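Local coordinates for protein transcriptional regulator (TetR/AcrR family) (Bacillus halodurans, PDB 5GPA) that probably binds operator DNA as a TetR-family repressor of fatty acid degradation genes and responds to an effector, at residues T78-K83 and D132-E137; S72-A77 and K85-M90. The protein carries 1 engineered substitution. All coordinates share one frame; numbering follows the deposited sequence.

Contact 1. Residues T78-K83 and D132-E137; sequences TDVEEK and DELLME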
ATOM      1  N   THR A  78     -11.510  27.732  -2.994  1.00 68.38           N
ATOM      2  CA  THR A  78     -11.172  28.732  -1.990  1.00 69.90           C
ATOM      3  C   THR A  78     -10.444  28.148  -0.769  1.00 66.13           C
ATOM      4  O   THR A  78      -9.218  28.222  -0.661  1.00 65.63           O
ATOM      5  CB  THR A  78     -12.452  29.459  -1.540  1.00 71.06           C
ATOM      6  OG1 THR A  78     -13.503  28.496  -1.363  1.00 71.86           O
ATOM      7  CG2 THR A  78     -12.881  30.469  -2.614  1.00 66.23           C
ATOM      8  N   ASP A  79     -11.226  27.576   0.142  1.00 66.93           N
ATOM      9  CA  ASP A  79     -10.709  26.935   1.340  1.00 63.62           C
ATOM     10  C   ASP A  79      -9.837  25.709   0.985  1.00 66.39           C
ATOM     11  O   ASP A  79     -10.094  24.995   0.008  1.00 61.79           O
ATOM     12  CB  ASP A  79     -11.872  26.563   2.285  1.00 67.60           C
ATOM     13  CG  ASP A  79     -11.453  25.599   3.364  1.00 70.89           C
ATOM     14  OD1 ASP A  79     -11.253  26.034   4.533  1.00 70.65           O
ATOM     15  OD2 ASP A  79     -11.349  24.409   3.024  1.00 74.33           O
ATOM     16  N   VAL A  80      -8.801  25.475   1.789  1.00 58.32           N
ATOM     17  CA  VAL A  80      -7.845  24.403   1.529  1.00 56.41           C
ATOM     18  C   VAL A  80      -8.398  23.048   1.962  1.00 53.72           C
ATOM     19  O   VAL A  80      -7.979  22.000   1.474  1.00 54.32           O
ATOM     20  CB  VAL A  80      -6.496  24.708   2.231  1.00 59.48           C
ATOM     21  CG1 VAL A  80      -5.623  23.469   2.431  1.00 48.95           C
ATOM     22  CG2 VAL A  80      -5.743  25.776   1.461  1.00 51.98           C
ATOM     23  N   GLU A  81      -9.362  23.052   2.870  1.00 56.95           N
ATOM     24  CA  GLU A  81      -9.988  21.789   3.232  1.00 58.39           C
ATOM     25  C   GLU A  81     -10.916  21.402   2.093  1.00 52.12           C
ATOM     26  O   GLU A  81     -11.099  20.218   1.825  1.00 50.68           O
ATOM     27  CB  GLU A  81     -10.724  21.890   4.575  1.00 60.05           C
ATOM     28  CG  GLU A  81      -9.785  21.639   5.755  1.00 58.62           C
ATOM     29  CD  GLU A  81     -10.030  22.563   6.929  1.00 65.99           C
ATOM     30  OE1 GLU A  81     -11.072  22.396   7.611  1.00 73.73           O
ATOM     31  OE2 GLU A  81      -9.166  23.437   7.184  1.00 67.18           O
ATOM     32  N   GLU A  82     -11.464  22.381   1.374  1.00 52.06           N
ATOM     33  CA  GLU A  82     -12.227  21.995   0.185  1.00 53.93           C
ATOM     34  C   GLU A  82     -11.247  21.538  -0.903  1.00 42.08           C
ATOM     35  O   GLU A  82     -11.605  20.705  -1.737  1.00 42.52           O
ATOM     36  CB  GLU A  82     -13.166  23.107  -0.317  1.00 61.50           C
ATOM     37  CG  GLU A  82     -13.400  23.112  -1.850  1.00 62.38           C
ATOM     38  CD  GLU A  82     -14.344  24.215  -2.349  1.00 73.88           C
ATOM     39  OE1 GLU A  82     -15.373  24.482  -1.683  1.00 80.77           O
ATOM     40  OE2 GLU A  82     -14.072  24.794  -3.426  1.00 79.96           O
ATOM     41  N   LYS A  83     -10.008  22.019  -0.855  1.00 39.94           N
ATOM     42  CA  LYS A  83      -9.001  21.502  -1.768  1.00 45.70           C
ATOM     43  C   LYS A  83      -8.688  20.055  -1.434  1.00 41.44           C
ATOM     44  O   LYS A  83      -8.515  19.237  -2.328  1.00 39.21           O
ATOM     45  CB  LYS A  83      -7.733  22.334  -1.726  1.00 40.64           C
ATOM     46  CG  LYS A  83      -7.885  23.718  -2.315  1.00 44.62           C
ATOM     47  CD  LYS A  83      -6.536  24.400  -2.436  1.00 39.31           C
ATOM     48  CE  LYS A  83      -6.662  25.772  -3.085  1.00 48.54           C
ATOM     49  NZ  LYS A  83      -5.335  26.344  -3.487  1.00 52.26           N
ATOM     50  N   ASP A 132       2.133  17.595  -1.098  1.00 33.24           N
ATOM     51  CA  ASP A 132       3.035  18.476  -0.357  1.00 36.60           C
ATOM     52  C   ASP A 132       2.652  19.963  -0.499  1.00 37.84           C
ATOM     53  O   ASP A 132       2.552  20.687   0.497  1.00 36.09           O
ATOM     54  CB  ASP A 132       4.478  18.267  -0.827  1.00 34.62           C
ATOM     55  CG  ASP A 132       5.101  16.957  -0.313  1.00 41.60           C
ATOM     56  OD1 ASP A 132       4.483  16.219   0.498  1.00 41.74           O
ATOM     57  OD2 ASP A 132       6.237  16.659  -0.724  1.00 43.12           O
ATOM     58  N   GLU A 133       2.445  20.409  -1.737  1.00 39.08           N
ATOM     59  CA  GLU A 133       1.937  21.764  -2.017  1.00 40.70           C
ATOM     60  C   GLU A 133       0.693  22.081  -1.206  1.00 37.77           C
ATOM     61  O   GLU A 133       0.627  23.102  -0.512  1.00 37.78           O
ATOM     62  CB  GLU A 133       1.616  21.929  -3.505  1.00 43.03           C
ATOM     63  CG  GLU A 133       2.804  22.323  -4.370  1.00 47.55           C
ATOM     64  CD  GLU A 133       2.570  22.047  -5.855  1.00 52.67           C
ATOM     65  OE1 GLU A 133       3.553  21.710  -6.546  1.00 57.40           O
ATOM     66  OE2 GLU A 133       1.414  22.145  -6.326  1.00 52.12           O
ATOM     67  N   LEU A 134      -0.290  21.190  -1.280  1.00 34.99           N
ATOM     68  CA  LEU A 134      -1.530  21.340  -0.517  1.00 30.82           C
ATOM     69  C   LEU A 134      -1.293  21.456   0.996  1.00 35.67           C
ATOM     70  O   LEU A 134      -1.907  22.280   1.691  1.00 34.64           O
ATOM     71  CB  LEU A 134      -2.456  20.157  -0.802  1.00 34.03           C
ATOM     72  CG  LEU A 134      -3.781  20.257  -0.066  1.00 37.70           C
ATOM     73  CD1 LEU A 134      -4.460  21.551  -0.489  1.00 43.75           C
ATOM     74  CD2 LEU A 134      -4.664  19.067  -0.351  1.00 39.64           C
ATOM     75  N   LEU A 135      -0.397  20.631   1.511  1.00 30.00           N
ATOM     76  CA  LEU A 135      -0.121  20.625   2.934  1.00 29.62           C
ATOM     77  C   LEU A 135       0.615  21.910   3.354  1.00 32.69           C
ATOM     78  O   LEU A 135       0.317  22.489   4.392  1.00 31.56           O
ATOM     79  CB  LEU A 135       0.690  19.378   3.311  1.00 28.70           C
ATOM     80  CG  LEU A 135      -0.104  18.061   3.243  1.00 29.34           C
ATOM     81  CD1 LEU A 135       0.818  16.844   3.280  1.00 27.79           C
ATOM     82  CD2 LEU A 135      -1.115  17.991   4.380  1.00 25.50           C
ATOM     83  N   MET A 136       1.574  22.341   2.542  1.00 34.37           N
ATOM     84  CA  MET A 136       2.303  23.568   2.824  1.00 39.15           C
ATOM     85  C   MET A 136       1.338  24.760   2.863  1.00 43.41           C
ATOM     86  O   MET A 136       1.387  25.586   3.784  1.00 43.77           O
ATOM     87  CB  MET A 136       3.401  23.807   1.781  1.00 40.50           C
ATOM     88  CG  MET A 136       4.517  22.772   1.746  1.00 42.63           C
ATOM     89  SD  MET A 136       5.196  22.319   3.362  1.00 59.65           S
ATOM     90  CE  MET A 136       5.815  23.904   3.949  1.00 54.37           C
ATOM     91  N   GLU A 137       0.454  24.834   1.868  1.00 42.81           N
ATOM     92  CA  GLU A 137      -0.555  25.888   1.800  1.00 39.00           C
ATOM     93  C   GLU A 137      -1.430  25.935   3.046  1.00 45.90           C
ATOM     94  O   GLU A 137      -1.564  26.987   3.680  1.00 43.58           O
ATOM     95  CB  GLU A 137      -1.437  25.710   0.564  1.00 45.76           C
ATOM     96  CG  GLU A 137      -2.458  26.833   0.387  1.00 46.96           C
ATOM     97  CD  GLU A 137      -3.236  26.724  -0.907  1.00 50.76           C
ATOM     98  OE1 GLU A 137      -2.791  26.001  -1.823  1.00 49.37           O
ATOM     99  OE2 GLU A 137      -4.297  27.371  -1.011  1.00 62.18           O
TER
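Glu137 OE2 receives the ammonium group of Lys83, NZ lying 2.9 Å from it on the syn side, toward the other carboxylate oxygen. Glu137 OE1 takes a weaker share of the same group, 3.1 Å from Lys83 NZ, which makes the salt bridge two-pronged. Both side chains are extended beyond CG and meet at about a right angle; with Glu137 CG opposite the backbone N (chi1 -176°), the side chain spans the gap to the start of helix 80-96. Val80 adds an apolar neighbour, its CG2 resting 3.3 Å from Glu137 OE2. Beside the ion pair, Leu134 sends CD1 between the two residues of the facing helix, 3.7 Å from Val80 CG1 and 3.6 Å from Lys83 CB. The first turn of helix 80-96 is thus joined to the later part of helix 115-140 within the all-helical C-terminal region of this TetR-family protein. Asp79 is the N-cap of helix 80-96, its carboxylate accepting from the backbone N of Glu82; Val80 also touches Tyr143. A lysine whose aliphatic stem joins the leucine-valine packing while its ammonium group pairs with Glu137 combines hydrophobic and ionic contact, and the nearby positive charge would favour an ionised carboxylate.

Contact 2. Residues S72-A77 and K85-M90; sequences SQMNEA and KILVNM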
ATOM      1  N   SER A  72      -6.115  21.076 -11.448  1.00 50.71           N
ATOM      2  CA  SER A  72      -7.038  22.030 -12.051  1.00 54.99           C
ATOM      3  C   SER A  72      -8.237  22.284 -11.147  1.00 53.94           C
ATOM      4  O   SER A  72      -8.559  23.437 -10.846  1.00 56.97           O
ATOM      5  CB  SER A  72      -7.506  21.533 -13.420  1.00 51.88           C
ATOM      6  OG  SER A  72      -8.663  22.236 -13.845  1.00 63.65           O
ATOM      7  N   GLN A  73      -8.890  21.211 -10.712  1.00 48.03           N
ATOM      8  CA  GLN A  73     -10.076  21.338  -9.887  1.00 50.74           C
ATOM      9  C   GLN A  73      -9.766  22.069  -8.583  1.00 55.48           C
ATOM     10  O   GLN A  73     -10.642  22.688  -7.985  1.00 49.49           O
ATOM     11  CB  GLN A  73     -10.664  19.965  -9.594  1.00 49.23           C
ATOM     12  CG  GLN A  73     -11.226  19.248 -10.797  1.00 51.66           C
ATOM     13  CD  GLN A  73     -12.381  20.003 -11.417  1.00 58.51           C
ATOM     14  OE1 GLN A  73     -12.295  20.485 -12.546  1.00 61.69           O
ATOM     15  NE2 GLN A  73     -13.468  20.128 -10.665  1.00 63.24           N
ATOM     16  N   MET A  74      -8.505  21.997  -8.162  1.00 53.80           N
ATOM     17  CA  MET A  74      -8.056  22.632  -6.929  1.00 56.06           C
ATOM     18  C   MET A  74      -7.925  24.154  -7.000  1.00 56.93           C
ATOM     19  O   MET A  74      -8.338  24.850  -6.074  1.00 56.80           O
ATOM     20  CB  MET A  74      -6.714  22.044  -6.495  1.00 51.67           C
ATOM     21  CG  MET A  74      -6.847  20.711  -5.781  1.00 49.89           C
ATOM     22  SD  MET A  74      -5.264  20.110  -5.150  1.00 52.09           S
ATOM     23  CE  MET A  74      -5.805  19.580  -3.545  1.00 39.79           C
ATOM     24  N   ASN A  75      -7.336  24.680  -8.070  1.00 60.78           N
ATOM     25  CA  ASN A  75      -7.094  26.128  -8.118  1.00 67.27           C
ATOM     26  C   ASN A  75      -8.330  26.951  -8.426  1.00 66.02           C
ATOM     27  O   ASN A  75      -8.308  28.176  -8.311  1.00 72.60           O
ATOM     28  CB  ASN A  75      -5.989  26.483  -9.119  1.00 66.87           C
ATOM     29  CG  ASN A  75      -4.777  25.585  -8.990  1.00 64.32           C
ATOM     30  OD1 ASN A  75      -4.479  24.786  -9.878  1.00 64.98           O
ATOM     31  ND2 ASN A  75      -4.089  25.689  -7.860  1.00 64.43           N
ATOM     32  N   GLU A  76      -9.403  26.274  -8.811  1.00 66.86           N
ATOM     33  CA  GLU A  76     -10.707  26.906  -8.869  1.00 69.50           C
ATOM     34  C   GLU A  76     -11.456  26.566  -7.590  1.00 71.21           C
ATOM     35  O   GLU A  76     -12.552  26.007  -7.620  1.00 78.93           O
ATOM     36  CB  GLU A  76     -11.482  26.452 -10.107  1.00 76.39           C
ATOM     37  CG  GLU A  76     -10.909  26.988 -11.421  1.00 77.78           C
ATOM     38  CD  GLU A  76     -11.532  28.313 -11.841  1.00 83.04           C
ATOM     39  OE1 GLU A  76     -12.295  28.901 -11.042  1.00 82.84           O
ATOM     40  OE2 GLU A  76     -11.256  28.769 -12.973  1.00 84.37           O
ATOM     41  N   ALA A  77     -10.835  26.891  -6.462  1.00 68.91           N
ATOM     42  CA  ALA A  77     -11.427  26.660  -5.151  1.00 64.35           C
ATOM     43  C   ALA A  77     -10.850  27.633  -4.140  1.00 65.16           C
ATOM     44  O   ALA A  77      -9.816  28.258  -4.381  1.00 68.28           O
ATOM     45  CB  ALA A  77     -11.199  25.231  -4.699  1.00 65.87           C
ATOM     46  N   LYS A  85     -10.803  18.023   0.003  1.00 37.33           N
ATOM     47  CA  LYS A  85     -11.988  17.289  -0.411  1.00 39.99           C
ATOM     48  C   LYS A  85     -11.929  17.034  -1.903  1.00 36.39           C
ATOM     49  O   LYS A  85     -12.231  15.939  -2.363  1.00 36.47           O
ATOM     50  CB  LYS A  85     -13.278  18.038  -0.052  1.00 41.44           C
ATOM     51  CG  LYS A  85     -14.532  17.217  -0.354  1.00 47.61           C
ATOM     52  CD  LYS A  85     -15.844  18.002  -0.168  1.00 56.52           C
ATOM     53  CE  LYS A  85     -16.145  18.324   1.296  1.00 64.62           C
ATOM     54  NZ  LYS A  85     -17.430  19.089   1.449  1.00 64.57           N
ATOM     55  N   ILE A  86     -11.513  18.043  -2.654  1.00 34.26           N
ATOM     56  CA  ILE A  86     -11.379  17.912  -4.101  1.00 39.75           C
ATOM     57  C   ILE A  86     -10.357  16.848  -4.464  1.00 37.95           C
ATOM     58  O   ILE A  86     -10.604  16.004  -5.332  1.00 34.65           O
ATOM     59  CB  ILE A  86     -10.968  19.247  -4.749  1.00 41.60           C
ATOM     60  CG1 ILE A  86     -12.164  20.203  -4.801  1.00 45.66           C
ATOM     61  CG2 ILE A  86     -10.445  19.029  -6.154  1.00 41.44           C
ATOM     62  CD1 ILE A  86     -11.755  21.645  -5.075  1.00 46.49           C
ATOM     63  N   LEU A  87      -9.200  16.887  -3.806  1.00 37.24           N
ATOM     64  CA  LEU A  87      -8.198  15.857  -4.043  1.00 35.63           C
ATOM     65  C   LEU A  87      -8.777  14.469  -3.770  1.00 30.02           C
ATOM     66  O   LEU A  87      -8.640  13.572  -4.600  1.00 32.89           O
ATOM     67  CB  LEU A  87      -6.955  16.092  -3.185  1.00 37.78           C
ATOM     68  CG  LEU A  87      -5.826  15.090  -3.451  1.00 34.74           C
ATOM     69  CD1 LEU A  87      -4.529  15.831  -3.685  1.00 37.27           C
ATOM     70  CD2 LEU A  87      -5.715  14.124  -2.269  1.00 30.59           C
ATOM     71  N   VAL A  88      -9.419  14.286  -2.615  1.00 35.51           N
ATOM     72  CA  VAL A  88      -9.945  12.973  -2.278  1.00 31.54           C
ATOM     73  C   VAL A  88     -11.020  12.521  -3.297  1.00 35.44           C
ATOM     74  O   VAL A  88     -10.990  11.414  -3.748  1.00 31.45           O
ATOM     75  CB  VAL A  88     -10.533  12.948  -0.836  1.00 29.46           C
ATOM     76  CG1 VAL A  88     -11.201  11.618  -0.586  1.00 31.94           C
ATOM     77  CG2 VAL A  88      -9.461  13.207   0.234  1.00 29.06           C
ATOM     78  N   ASN A  89     -11.998  13.359  -3.626  1.00 35.61           N
ATOM     79  CA  ASN A  89     -12.980  13.047  -4.658  1.00 36.20           C
ATOM     80  C   ASN A  89     -12.399  12.959  -6.023  1.00 34.87           C
ATOM     81  O   ASN A  89     -12.859  12.019  -6.717  1.00 36.00           O
ATOM     82  CB  ASN A  89     -14.145  14.043  -4.499  1.00 42.35           C
ATOM     83  CG  ASN A  89     -15.121  14.121  -5.676  1.00 41.95           C
ATOM     84  OD1 ASN A  89     -15.491  13.123  -6.279  1.00 60.36           O
ATOM     85  ND2 ASN A  89     -15.740  15.282  -5.813  1.00 61.61           N
ATOM     86  N   MET A  90     -11.403  13.765  -6.419  1.00 34.36           N
ATOM     87  CA  MET A  90     -10.876  13.493  -7.755  1.00 32.87           C
ATOM     88  C   MET A  90     -10.099  12.137  -7.823  1.00 35.21           C
ATOM     89  O   MET A  90     -10.083  11.445  -8.858  1.00 33.58           O
ATOM     90  CB  MET A  90     -10.008  14.645  -8.220  1.00 37.73           C
ATOM     91  CG  MET A  90     -10.757  15.942  -8.573  1.00 36.75           C
ATOM     92  SD  MET A  90     -11.931  15.665  -9.917  1.00 56.69           S
ATOM     93  CE  MET A  90     -10.765  15.181 -11.219  1.00 46.54           C
TER
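Ile86 lies against the last turn of helix 51-75, its two branches meeting different parts of that turn. Ile86 CG2 packs on the side chain of Gln73, 3.6 Å from Gln73 CB, and more loosely on Met74 CG. The other branch, with CG1 beside the backbone N (chi1 -75°) and the chain extended beyond it, carries Ile86 CD1 to the end of the helix, 3.3 Å from the carbonyl oxygen Gln73 O and 3.6 Å from Ala77 CB in the loop that follows. A methionine from each helix adds to the packing. Met74 runs past Ile86 in the opposite direction and, bending at its last torsion, brings CE to 3.7 Å from Leu87 CB; the methyl also approaches Leu87 CD1. Met90 crosses the Gln73 side chain at about a right angle, with Met90 SD 3.8 Å from Gln73 CG. Here the glutamine contributes its aliphatic CB and CG. On the inner side the packing continues into helix 115-140, since Met74 also touches Leu130 and Leu87 reaches Tyr127 and Leu131. Consecutive helices of the C-terminal region are therefore joined by aliphatic and thioether groups. With no polar bond between these segments, their fit rests on van der Waals contact and the burial of apolar surface.

Contacts 1 and 2 illustrate how one helix can serve two neighbours: helix 80-96 meets helix 115-140 through its first turn in contact 1 and the end of helix 51-75 through its next turns in contact 2. Their centres are about 9 Å apart, and their segments alternate along the chain, in the order 72-77, 78-83, 85-90, 132-137. Met74 connects them, its CE packing 3.4 Å from Leu134 CD2. Contact 2 pairs successive helices, whereas contact 1 brings in one from later in the sequence, giving a three-helix junction within the all-helical C-terminal region, the part that in TetR-family regulators generally serves effector binding and dimerisation.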